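Surface protein VspA (Borrelia turicatae, PDB 1YJG) is an outer-membrane surface lipoprotein of the variable small protein family, whose serial replacement by distinct variants probably lets the spirochaete evade the host immune response. Local coordinates at residues A9-V14 against T144-A149; H18-S23 against I58-T63. One frame throughout, in Å; residues are numbered along the deposited sequence.

Contact 1. Residues A9-V14 against T144-A149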
loop_
_atom_site.group_PDB
_atom_site.type_symbol
_atom_site.label_atom_id
_atom_site.label_comp_id
_atom_site.label_asym_id
_atom_site.label_seq_id
_atom_site.Cartn_x
_atom_site.Cartn_y
_atom_site.Cartn_z
ATOM N N ALA A 9 -2.255 10.843 -16.254
ATOM C CA ALA A 9 -3.286 9.980 -15.690
ATOM C C ALA A 9 -2.822 8.515 -15.645
ATOM O O ALA A 9 -2.960 7.831 -14.623
ATOM C CB ALA A 9 -4.589 10.122 -16.495
ATOM N N PHE A 10 -2.239 8.051 -16.743
ATOM C CA PHE A 10 -1.750 6.680 -16.841
ATOM C C PHE A 10 -0.629 6.411 -15.851
ATOM O O PHE A 10 -0.576 5.361 -15.221
ATOM C CB PHE A 10 -1.256 6.396 -18.263
ATOM C CG PHE A 10 -0.902 4.965 -18.491
ATOM C CD1 PHE A 10 -1.897 4.022 -18.737
ATOM C CD2 PHE A 10 0.417 4.551 -18.441
ATOM C CE1 PHE A 10 -1.566 2.680 -18.924
ATOM C CE2 PHE A 10 0.753 3.211 -18.636
ATOM C CZ PHE A 10 -0.228 2.278 -18.868
ATOM N N ALA A 11 0.275 7.372 -15.732
ATOM C CA ALA A 11 1.405 7.278 -14.824
ATOM C C ALA A 11 0.915 7.232 -13.379
ATOM O O ALA A 11 1.499 6.541 -12.554
ATOM C CB ALA A 11 2.334 8.454 -15.021
ATOM N N LYS A 12 -0.148 7.975 -13.091
ATOM C CA LYS A 12 -0.733 8.025 -11.752
ATOM C C LYS A 12 -1.260 6.652 -11.364
ATOM O O LYS A 12 -1.125 6.232 -10.227
ATOM C CB LYS A 12 -1.926 8.978 -11.703
ATOM C CG LYS A 12 -1.614 10.420 -11.400
ATOM C CD LYS A 12 -2.871 11.302 -11.563
ATOM C CE LYS A 12 -3.989 10.919 -10.589
ATOM N NZ LYS A 12 -5.264 11.679 -10.818
ATOM N N SER A 13 -1.895 5.989 -12.328
ATOM C CA SER A 13 -2.477 4.673 -12.141
ATOM C C SER A 13 -1.421 3.618 -11.938
ATOM O O SER A 13 -1.592 2.717 -11.118
ATOM C CB SER A 13 -3.345 4.299 -13.346
ATOM O OG SER A 13 -4.543 5.057 -13.352
ATOM N N VAL A 14 -0.337 3.720 -12.701
ATOM C CA VAL A 14 0.760 2.775 -12.610
ATOM C C VAL A 14 1.512 2.997 -11.295
ATOM O O VAL A 14 1.891 2.035 -10.623
ATOM C CB VAL A 14 1.704 2.884 -13.827
ATOM C CG1 VAL A 14 2.942 2.001 -13.649
ATOM C CG2 VAL A 14 0.964 2.484 -15.100
ATOM N N THR A 144 8.601 2.515 -15.279
ATOM C CA THR A 144 9.645 3.172 -16.053
ATOM C C THR A 144 9.085 3.648 -17.383
ATOM O O THR A 144 9.319 4.779 -17.774
ATOM C CB THR A 144 10.825 2.219 -16.264
ATOM O OG1 THR A 144 11.438 1.964 -15.004
ATOM C CG2 THR A 144 11.934 2.867 -17.092
ATOM N N SER A 145 8.316 2.794 -18.058
ATOM C CA SER A 145 7.714 3.147 -19.346
ATOM C C SER A 145 6.671 4.239 -19.205
ATOM O O SER A 145 6.558 5.097 -20.065
ATOM C CB SER A 145 7.057 1.938 -20.016
ATOM O OG SER A 145 8.021 0.948 -20.274
ATOM N N ALA A 146 5.905 4.192 -18.121
ATOM C CA ALA A 146 4.877 5.180 -17.875
ATOM C C ALA A 146 5.490 6.539 -17.552
ATOM O O ALA A 146 4.975 7.565 -17.968
ATOM C CB ALA A 146 3.987 4.735 -16.743
ATOM N N GLU A 147 6.585 6.546 -16.797
ATOM C CA GLU A 147 7.238 7.797 -16.428
ATOM C C GLU A 147 7.935 8.398 -17.647
ATOM O O GLU A 147 7.897 9.612 -17.835
ATOM C CB GLU A 147 8.144 7.623 -15.203
ATOM C CG GLU A 147 7.341 7.783 -13.911
ATOM C CD GLU A 147 8.062 7.347 -12.645
ATOM O OE1 GLU A 147 9.230 6.932 -12.707
ATOM O OE2 GLU A 147 7.440 7.423 -11.565
ATOM N N ALA A 148 8.512 7.553 -18.500
ATOM C CA ALA A 148 9.178 8.042 -19.709
ATOM C C ALA A 148 8.149 8.731 -20.620
ATOM O O ALA A 148 8.476 9.720 -21.269
ATOM C CB ALA A 148 9.910 6.913 -20.454
ATOM N N ALA A 149 6.911 8.225 -20.664
ATOM C CA ALA A 149 5.857 8.837 -21.499
ATOM C C ALA A 149 5.473 10.211 -20.956
ATOM O O ALA A 149 5.097 11.111 -21.711
ATOM C CB ALA A 149 4.639 7.948 -21.586
#

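Contact 2. Residues H18-S23 against I58-T63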
loop_
_atom_site.group_PDB
_atom_site.type_symbol
_atom_site.label_atom_id
_atom_site.label_comp_id
_atom_site.label_asym_id
_atom_site.label_seq_id
_atom_site.Cartn_x
_atom_site.Cartn_y
_atom_site.Cartn_z
ATOM N N HIS A 18 2.266 0.335 -8.364
ATOM C CA HIS A 18 3.658 0.142 -7.990
ATOM C C HIS A 18 3.818 0.243 -6.484
ATOM O O HIS A 18 4.451 -0.618 -5.846
ATOM C CB HIS A 18 4.508 1.186 -8.700
ATOM C CG HIS A 18 5.979 1.046 -8.476
ATOM N ND1 HIS A 18 6.654 1.750 -7.500
ATOM C CD2 HIS A 18 6.920 0.336 -9.144
ATOM C CE1 HIS A 18 7.942 1.457 -7.557
ATOM N NE2 HIS A 18 8.130 0.606 -8.550
ATOM N N THR A 19 3.207 1.277 -5.909
ATOM C CA THR A 19 3.266 1.493 -4.469
ATOM C C THR A 19 2.633 0.313 -3.723
ATOM O O THR A 19 3.236 -0.216 -2.787
ATOM C CB THR A 19 2.578 2.792 -4.096
ATOM O OG1 THR A 19 3.416 3.900 -4.480
ATOM C CG2 THR A 19 2.426 2.914 -2.580
ATOM N N LEU A 20 1.435 -0.101 -4.142
ATOM C CA LEU A 20 0.760 -1.228 -3.502
ATOM C C LEU A 20 1.639 -2.501 -3.490
ATOM O O LEU A 20 1.657 -3.228 -2.503
ATOM C CB LEU A 20 -0.559 -1.539 -4.194
ATOM C CG LEU A 20 -1.691 -0.521 -4.008
ATOM C CD1 LEU A 20 -2.927 -1.004 -4.726
ATOM C CD2 LEU A 20 -2.004 -0.296 -2.531
ATOM N N VAL A 21 2.345 -2.753 -4.590
ATOM C CA VAL A 21 3.209 -3.914 -4.720
ATOM C C VAL A 21 4.374 -3.823 -3.719
ATOM O O VAL A 21 4.669 -4.788 -3.016
ATOM C CB VAL A 21 3.714 -4.083 -6.180
ATOM C CG1 VAL A 21 4.825 -5.125 -6.276
ATOM C CG2 VAL A 21 2.560 -4.462 -7.093
ATOM N N LYS A 22 4.990 -2.649 -3.642
ATOM C CA LYS A 22 6.091 -2.397 -2.731
ATOM C C LYS A 22 5.612 -2.425 -1.279
ATOM O O LYS A 22 6.405 -2.744 -0.369
ATOM C CB LYS A 22 6.742 -1.043 -3.018
ATOM C CG LYS A 22 7.334 -0.869 -4.425
ATOM C CD LYS A 22 8.318 -1.973 -4.801
ATOM C CE LYS A 22 8.774 -1.783 -6.240
ATOM N NZ LYS A 22 9.674 -2.856 -6.698
ATOM N N SER A 23 4.333 -2.104 -1.067
ATOM C CA SER A 23 3.731 -2.077 0.270
ATOM C C SER A 23 3.779 -3.453 0.893
ATOM O O SER A 23 3.778 -3.570 2.111
ATOM C CB SER A 23 2.288 -1.521 0.255
ATOM O OG SER A 23 1.291 -2.491 -0.048
ATOM N N ILE A 58 -2.956 -7.394 -3.141
ATOM C CA ILE A 58 -2.634 -7.875 -4.490
ATOM C C ILE A 58 -3.902 -8.060 -5.319
ATOM O O ILE A 58 -3.837 -7.979 -6.533
ATOM C CB ILE A 58 -1.739 -9.148 -4.470
ATOM C CG1 ILE A 58 -0.415 -8.853 -3.768
ATOM C CG2 ILE A 58 -1.436 -9.633 -5.887
ATOM C CD1 ILE A 58 0.332 -7.648 -4.296
ATOM N N SER A 59 -5.047 -8.273 -4.660
ATOM C CA SER A 59 -6.326 -8.434 -5.357
ATOM C C SER A 59 -6.718 -7.068 -5.885
ATOM O O SER A 59 -7.253 -6.960 -6.979
ATOM C CB SER A 59 -7.435 -8.968 -4.445
ATOM O OG SER A 59 -7.218 -10.335 -4.153
ATOM N N ALA A 60 -6.445 -6.025 -5.098
ATOM C CA ALA A 60 -6.755 -4.646 -5.493
ATOM C C ALA A 60 -5.874 -4.294 -6.679
ATOM O O ALA A 60 -6.322 -3.641 -7.611
ATOM C CB ALA A 60 -6.515 -3.673 -4.344
ATOM N N VAL A 61 -4.618 -4.739 -6.630
ATOM C CA VAL A 61 -3.663 -4.502 -7.705
ATOM C C VAL A 61 -4.164 -5.128 -9.005
ATOM O O VAL A 61 -4.146 -4.490 -10.058
ATOM C CB VAL A 61 -2.296 -5.126 -7.369
ATOM C CG1 VAL A 61 -1.444 -5.272 -8.624
ATOM C CG2 VAL A 61 -1.585 -4.301 -6.348
ATOM N N ASP A 62 -4.609 -6.378 -8.914
ATOM C CA ASP A 62 -5.128 -7.123 -10.064
ATOM C C ASP A 62 -6.339 -6.413 -10.700
ATOM O O ASP A 62 -6.441 -6.324 -11.922
ATOM C CB ASP A 62 -5.535 -8.537 -9.641
ATOM C CG ASP A 62 -5.661 -9.485 -10.822
ATOM O OD1 ASP A 62 -4.622 -9.979 -11.315
ATOM O OD2 ASP A 62 -6.760 -9.795 -11.319
ATOM N N THR A 63 -7.236 -5.913 -9.856
ATOM C CA THR A 63 -8.431 -5.209 -10.302
ATOM C C THR A 63 -8.042 -3.917 -11.030
ATOM O O THR A 63 -8.635 -3.580 -12.042
ATOM C CB THR A 63 -9.334 -4.880 -9.105
ATOM O OG1 THR A 63 -9.808 -6.093 -8.508
ATOM C CG2 THR A 63 -10.615 -4.149 -9.542
#

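Contact 1. Residues A9-V14 against T144-A149
Ala146 puts its single methyl group into the space between Phe10, Ala11 and Val14, and nearly everything this contact buries is gathered round that carbon. Ala146 CB meets the Phe10 ring at its edge, near the ring plane, 4.0 Å from CD2 and just as far from CE2. Because CG of Phe10 is anti to the backbone N (chi1 -173°), the ring swings across to helix 129-155 with that edge leading. One turn further along helix 2-28, Val14 closes on the same methyl from another direction, its CG2 lying 4.1 Å from Ala146 CB. Ala11, between them in sequence, brings the two backbones together: its CB lies 4.1 Å from Ala146 O and 4.4 Å from Ala146 CB, and the CA atoms of Ala11 and Ala146 are 5.1 Å apart. With alanine facing alanine, the axes of the two segments come to 8.8 Å. They run antiparallel at 155°, as neighbouring helices do in the up-and-down helical bundle of this protein, here joining the helix at the beginning of the chain to the last one. No hydrogen bond crosses between the segments; the side chains that meet are all apolar. The Phe10 side chain also packs against Leu78 and Ile82 of helix 76-98 and Leu68 of helix 48-69. Packing thins out quickly away from Ala146. Ala149 CB points toward helix 2-28 but stays 6.3 Å from Phe10 CD2. On the flank where Lys12 and Glu147 project, the partners belong to another chain: Glu147 OE2 makes a salt bridge with Lys12 NZ of the second subunit, while the reciprocal pair, from Lys12 here to Glu147 there, is long and weak.

Contact 2. Residues H18-S23 against I58-T63
Leu20 lays its CB and one of its branches over a methyl of Val61: Val61 CG2 is 3.6 Å from Leu20 CB and 3.9 Å from Leu20 CD1. The two side chains run alongside one another in opposing directions, meeting along their flanks. Chi1 of 162° at Val61 sets CG1 anti to the backbone N and leaves CG2 as the branch that does the touching. Val21 reaches the same methyl more loosely, with its CG2 4.2 Å from Val61 CG2, while CD1 of Leu20 extends on to Ala60 CB at 4.5 Å. The antiparallel axes are 9.6 Å apart, with leucine and valine doing most of the packing between them, and no hydrogen bond crosses. Within its own helix, Ser23 OG turns back to donate to Leu20 O (2.6 Å), which gives this buried hydroxyl a partner. Leu20 also packs on Thr19 of the second subunit, so the layer continues into the dimer interface. Helix 129-155 adjoins 18-23 through His18 and Val21, helix 76-98 covers Ile58 with Phe92 and Leu93, and the two helices meeting here are linked in sequence by the small antiparallel hairpin of strands 33-36 and 39-42.

How the contacts relate
Both contacts are made by helix 2-28, whose segments 9-14 and 18-23 follow one another along the chain. Contact 1 pairs this helix with helix 129-155, near the end of the molecule where the chain termini lie; contact 2, about 15 Å away between centres, pairs it with helix 48-69 and lies about 4 Å from the centre of the folded chain. In sequence, all of contact 2 falls between the halves of contact 1. The chain is the core fragment of the lipoprotein, and the contacts join its first helix to the second and last long helices of that helical core. Both border the second subunit, through Glu147 in contact 1 and Thr19 and Leu20 in contact 2.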